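Putative amidohydrolase (Unidentified, PDB 3FEQ) probably acts as a zinc-dependent prolidase of the amidohydrolase superfamily, hydrolysing dipeptides that end in proline. Local coordinates at residues Val57-Ile62 against Gly367-Gly372; Leu377-Gly382 against Val398-Gln403. All blocks are in the same frame, centred on the assembly; numbering follows the deposited sequence.

Contact 1 of 2, residues Val57-Ile62 against Gly367-Gly372; sequences VMPGFI and GVIAVG
Gly367 lies against the ring of Pro59, whose CG is 3.6 Å from the glycine carbonyl carbon. Its positive phi of 72° is one that glycine adopts readily. Further along strand 56-66, Ile62 CD1 stands 4.4 Å from Gly367 N, a looser approach. The Pro59 ring rests on the Gly367-Val368 peptide, Val368 N lying 3.7 Å from Pro59 CG, while the valine side chain starts away from the contact. Ile369 then turns inward. Its CG1 is anti to the carbonyl carbon (chi1 -53°) and lies 3.8 Å from Pro59 CD, and CD1 beyond it meets Met58 CA, the carbonyl O of Val57 and, at 3.9 Å, Val57 CG2. The Val57 and Ile369 side chains cross at about a right angle. With no hydrogen bond between the segments, a branched aliphatic residue and a proline suit this buried place, since they fill it without bringing polar side-chain groups. Residues 367-369, following helix 354-359, run nearly antiparallel alongside strand 56-66 without pairing with it; Ile369 also touches Val13 of strand 11-15 and Leu377 of strand 377-380, and Ile62 rests on Ala356 and Ala357 of the helix.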
loop_
_atom_site.group_PDB
_atom_site.type_symbol
_atom_site.label_atom_id
_atom_site.label_comp_id
_atom_site.label_asym_id
_atom_site.label_seq_id
_atom_site.Cartn_x
_atom_site.Cartn_y
_atom_site.Cartn_z
ATOM N N VAL C 57 -32.514 -44.757 26.320
ATOM C CA VAL C 57 -31.753 -44.413 25.125
ATOM C C VAL C 57 -32.455 -43.295 24.352
ATOM O O VAL C 57 -33.618 -43.430 23.962
ATOM C CB VAL C 57 -31.449 -45.658 24.237
ATOM C CG1 VAL C 57 -32.569 -46.663 24.306
ATOM C CG2 VAL C 57 -31.163 -45.262 22.797
ATOM N N MET C 58 -31.766 -42.163 24.217
ATOM C CA MET C 58 -32.329 -40.989 23.548
ATOM C C MET C 58 -31.383 -40.441 22.482
ATOM O O MET C 58 -30.243 -40.877 22.393
ATOM C CB MET C 58 -32.726 -39.910 24.565
ATOM C CG MET C 58 -31.612 -39.381 25.444
ATOM S SD MET C 58 -32.257 -38.129 26.575
ATOM C CE MET C 58 -32.880 -36.898 25.433
ATOM N N PRO C 59 -31.858 -39.505 21.644
ATOM C CA PRO C 59 -30.916 -38.918 20.693
ATOM C C PRO C 59 -29.816 -38.163 21.426
ATOM O O PRO C 59 -30.031 -37.668 22.538
ATOM C CB PRO C 59 -31.778 -37.933 19.887
ATOM C CG PRO C 59 -33.176 -38.309 20.159
ATOM C CD PRO C 59 -33.207 -38.926 21.515
ATOM N N GLY C 60 -28.637 -38.110 20.821
ATOM C CA GLY C 60 -27.533 -37.350 21.375
ATOM C C GLY C 60 -27.865 -35.875 21.364
ATOM O O GLY C 60 -28.605 -35.412 20.492
ATOM N N PHE C 61 -27.327 -35.141 22.335
ATOM C CA PHE C 61 -27.718 -33.762 22.533
ATOM C C PHE C 61 -27.028 -32.831 21.549
ATOM O O PHE C 61 -25.890 -33.064 21.146
ATOM C CB PHE C 61 -27.404 -33.303 23.944
ATOM C CG PHE C 61 -27.845 -34.248 25.009
ATOM C CD1 PHE C 61 -29.087 -34.861 24.956
ATOM C CD2 PHE C 61 -27.043 -34.459 26.120
ATOM C CE1 PHE C 61 -29.493 -35.712 25.968
ATOM C CE2 PHE C 61 -27.444 -35.298 27.132
ATOM C CZ PHE C 61 -28.672 -35.934 27.054
ATOM N N ILE C 62 -27.730 -31.759 21.194
ATOM C CA ILE C 62 -27.208 -30.711 20.345
ATOM C C ILE C 62 -27.216 -29.396 21.101
ATOM O O ILE C 62 -28.249 -28.980 21.616
ATOM C CB ILE C 62 -28.089 -30.528 19.125
ATOM C CG1 ILE C 62 -28.394 -31.882 18.483
ATOM C CG2 ILE C 62 -27.455 -29.523 18.157
ATOM C CD1 ILE C 62 -29.385 -31.811 17.354
ATOM N N GLY C 367 -31.545 -35.504 16.361
ATOM C CA GLY C 367 -32.512 -35.133 17.397
ATOM C C GLY C 367 -33.751 -36.007 17.469
ATOM O O GLY C 367 -34.710 -35.686 18.168
ATOM N N VAL C 368 -33.737 -37.122 16.751
ATOM C CA VAL C 368 -34.877 -38.033 16.753
ATOM C C VAL C 368 -34.414 -39.479 16.544
ATOM O O VAL C 368 -33.565 -39.741 15.685
ATOM C CB VAL C 368 -35.953 -37.601 15.708
ATOM C CG1 VAL C 368 -35.448 -37.759 14.275
ATOM C CG2 VAL C 368 -37.257 -38.352 15.922
ATOM N N ILE C 369 -34.905 -40.396 17.381
ATOM C CA ILE C 369 -34.698 -41.824 17.140
ATOM C C ILE C 369 -35.792 -42.369 16.234
ATOM O O ILE C 369 -36.875 -42.729 16.686
ATOM C CB ILE C 369 -34.630 -42.658 18.438
ATOM C CG1 ILE C 369 -33.597 -42.079 19.393
ATOM C CG2 ILE C 369 -34.261 -44.097 18.122
ATOM C CD1 ILE C 369 -33.445 -42.879 20.655
ATOM N N ALA C 370 -35.503 -42.401 14.945
ATOM C CA ALA C 370 -36.458 -42.853 13.958
ATOM C C ALA C 370 -35.695 -43.535 12.851
ATOM O O ALA C 370 -34.476 -43.411 12.764
ATOM C CB ALA C 370 -37.242 -41.682 13.412
ATOM N N VAL C 371 -36.412 -44.264 12.008
ATOM C CA VAL C 371 -35.772 -45.003 10.933
ATOM C C VAL C 371 -35.275 -44.014 9.889
ATOM O O VAL C 371 -36.000 -43.117 9.484
ATOM C CB VAL C 371 -36.729 -46.047 10.310
ATOM C CG1 VAL C 371 -36.101 -46.704 9.098
ATOM C CG2 VAL C 371 -37.107 -47.102 11.347
ATOM N N GLY C 372 -34.008 -44.135 9.521
ATOM C CA GLY C 372 -33.441 -43.295 8.486
ATOM C C GLY C 372 -32.591 -42.181 9.057
ATOM O O GLY C 372 -31.807 -41.572 8.337
#

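Contact 2 of 2, residues Leu377-Gly382 against Val398-Gln403; sequences LVVLDG and VEYVLQ
Val379 lies side by side with Tyr400, the two pointing the same way, with their CB atoms 3.5 Å apart. Val379 CG1, anti to the backbone N (chi1 167°), comes to the edge of the tyrosine ring near its plane, 3.7 Å from CD2. The valine is buried and the tyrosine partly exposed, so a compact branched side chain serves the interior, while the tyrosine side chain touches Leu407 and Arg410 of strand 406-410. On the same face Leu377 and Leu402 meet through their CB atoms. Their backbones form a hydrogen-bonded antiparallel pair, Leu402 N giving a nearly straight bond of 2.8 Å to Leu377 O. Val379 N does likewise to Tyr400 O, at an N-H...O angle of 171°. The pairing then slips by one residue in a classic beta bulge: Glu399 and Tyr400 both face Val379, whose carbonyl O accepts Glu399 N at 3.1 Å and, weakly, Tyr400 N. Beyond the bulge Leu380 pairs with Val398, and its CD1 packs on Val398 CB. On this other face Val378 CG1 meets Val398 CG2 at 3.8 Å, the two valines crossing at about a right angle; small beta-branched residues fit such a buried sheet face. A bend at chi2 (-109°) turns Glu399 CD toward Asp381. Glu399 OE1 is 3.4 Å from Asp381 CB. Glu399 OE2 and Asp381 OD1 are 4.2 Å apart with their carboxylate planes almost perpendicular, a proximity of like charges that may raise the proton affinity of either acid, at the solvent-exposed end where Asp381 leaves the strand.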
loop_
_atom_site.group_PDB
_atom_site.type_symbol
_atom_site.label_atom_id
_atom_site.label_comp_id
_atom_site.label_asym_id
_atom_site.label_seq_id
_atom_site.Cartn_x
_atom_site.Cartn_y
_atom_site.Cartn_z
ATOM N N LEU C 377 -26.603 -41.302 19.490
ATOM C CA LEU C 377 -27.391 -41.764 20.621
ATOM C C LEU C 377 -26.676 -41.550 21.933
ATOM O O LEU C 377 -25.447 -41.614 22.014
ATOM C CB LEU C 377 -27.715 -43.254 20.495
ATOM C CG LEU C 377 -28.852 -43.725 19.581
ATOM C CD1 LEU C 377 -29.883 -42.624 19.325
ATOM C CD2 LEU C 377 -28.283 -44.261 18.274
ATOM N N VAL C 378 -27.469 -41.340 22.972
ATOM C CA VAL C 378 -26.976 -41.312 24.330
ATOM C C VAL C 378 -27.700 -42.405 25.088
ATOM O O VAL C 378 -28.894 -42.619 24.886
ATOM C CB VAL C 378 -27.252 -39.953 24.983
ATOM C CG1 VAL C 378 -27.053 -40.029 26.469
ATOM C CG2 VAL C 378 -26.339 -38.916 24.406
ATOM N N VAL C 379 -26.959 -43.138 25.911
ATOM C CA VAL C 379 -27.560 -44.100 26.808
ATOM C C VAL C 379 -27.464 -43.658 28.263
ATOM O O VAL C 379 -26.387 -43.400 28.790
ATOM C CB VAL C 379 -27.002 -45.505 26.591
ATOM C CG1 VAL C 379 -27.392 -46.417 27.734
ATOM C CG2 VAL C 379 -27.504 -46.055 25.280
ATOM N N LEU C 380 -28.622 -43.608 28.906
ATOM C CA LEU C 380 -28.815 -42.857 30.120
ATOM C C LEU C 380 -29.268 -43.804 31.223
ATOM O O LEU C 380 -30.185 -44.596 31.030
ATOM C CB LEU C 380 -29.903 -41.821 29.862
ATOM C CG LEU C 380 -29.614 -40.349 30.099
ATOM C CD1 LEU C 380 -28.165 -40.049 29.810
ATOM C CD2 LEU C 380 -30.526 -39.523 29.219
ATOM N N ASP C 381 -28.623 -43.712 32.380
ATOM C CA ASP C 381 -28.976 -44.520 33.549
ATOM C C ASP C 381 -30.051 -43.826 34.393
ATOM O O ASP C 381 -29.749 -43.096 35.339
ATOM C CB ASP C 381 -27.716 -44.767 34.393
ATOM C CG ASP C 381 -27.958 -45.694 35.579
ATOM O OD1 ASP C 381 -28.513 -46.794 35.382
ATOM O OD2 ASP C 381 -27.548 -45.338 36.707
ATOM N N GLY C 382 -31.311 -44.056 34.052
ATOM C CA GLY C 382 -32.398 -43.389 34.741
ATOM C C GLY C 382 -33.308 -42.735 33.734
ATOM O O GLY C 382 -33.069 -42.815 32.534
ATOM N N VAL C 398 -24.555 -40.691 32.263
ATOM C CA VAL C 398 -24.559 -41.130 30.867
ATOM C C VAL C 398 -23.412 -42.097 30.654
ATOM O O VAL C 398 -22.255 -41.727 30.808
ATOM C CB VAL C 398 -24.415 -39.933 29.898
ATOM C CG1 VAL C 398 -23.502 -38.874 30.477
ATOM C CG2 VAL C 398 -23.905 -40.382 28.546
ATOM N N GLU C 399 -23.722 -43.348 30.339
ATOM C CA GLU C 399 -22.669 -44.347 30.246
ATOM C C GLU C 399 -22.342 -44.801 28.838
ATOM O O GLU C 399 -21.308 -45.426 28.623
ATOM C CB GLU C 399 -22.937 -45.548 31.148
ATOM C CG GLU C 399 -24.113 -46.380 30.736
ATOM C CD GLU C 399 -25.265 -46.221 31.687
ATOM O OE1 GLU C 399 -26.134 -45.360 31.423
ATOM O OE2 GLU C 399 -25.275 -46.930 32.718
ATOM N N TYR C 400 -23.206 -44.492 27.878
ATOM C CA TYR C 400 -22.871 -44.747 26.479
ATOM C C TYR C 400 -23.144 -43.549 25.593
ATOM O O TYR C 400 -24.212 -42.948 25.664
ATOM C CB TYR C 400 -23.618 -45.964 25.945
ATOM C CG TYR C 400 -23.195 -47.275 26.565
ATOM C CD1 TYR C 400 -21.932 -47.803 26.331
ATOM C CD2 TYR C 400 -24.069 -48.002 27.363
ATOM C CE1 TYR C 400 -21.547 -49.013 26.883
ATOM C CE2 TYR C 400 -23.688 -49.208 27.927
ATOM C CZ TYR C 400 -22.429 -49.708 27.680
ATOM O OH TYR C 400 -22.043 -50.908 28.226
ATOM N N VAL C 401 -22.179 -43.203 24.752
ATOM C CA VAL C 401 -22.436 -42.241 23.689
ATOM C C VAL C 401 -22.081 -42.830 22.330
ATOM O O VAL C 401 -20.968 -43.303 22.113
ATOM C CB VAL C 401 -21.692 -40.914 23.910
ATOM C CG1 VAL C 401 -21.928 -39.980 22.755
ATOM C CG2 VAL C 401 -22.134 -40.256 25.203
ATOM N N LEU C 402 -23.051 -42.832 21.428
ATOM C CA LEU C 402 -22.810 -43.284 20.073
ATOM C C LEU C 402 -22.829 -42.109 19.121
ATOM O O LEU C 402 -23.691 -41.235 19.212
ATOM C CB LEU C 402 -23.873 -44.289 19.651
ATOM C CG LEU C 402 -23.493 -45.758 19.773
ATOM C CD1 LEU C 402 -23.470 -46.171 21.223
ATOM C CD2 LEU C 402 -24.477 -46.596 18.994
ATOM N N GLN C 403 -21.895 -42.104 18.183
ATOM C CA GLN C 403 -21.815 -41.029 17.212
ATOM C C GLN C 403 -21.687 -41.606 15.803
ATOM O O GLN C 403 -20.833 -42.448 15.556
ATOM C CB GLN C 403 -20.629 -40.132 17.558
ATOM C CG GLN C 403 -20.739 -38.701 17.083
ATOM C CD GLN C 403 -19.716 -37.791 17.735
ATOM O OE1 GLN C 403 -19.980 -36.611 17.941
ATOM N NE2 GLN C 403 -18.551 -38.331 18.067
#

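How the contacts relate
Both contacts reach the same mixed sheet, contact 1 through strand 56-66 only and contact 2 through both of its strands; strands 56-66 and 377-380 are antiparallel neighbours in it. Met58 joins the contacts: its carbonyl O probably accepts a hydrogen bond from Val378 N, at 2.9 Å, and its SD packs on Leu380 CD2. Contact 1 is buried and made by van der Waals contact, of side chains with each other and with backbone, without hydrogen bonds. Contact 2 is strand pairing held by backbone hydrogen bonds; it too is mostly buried, but its bulged end reaches the surface, where acidic side chains replace aliphatic ones. The loop of contact 1 leads, after four more residues, into strand 377-380.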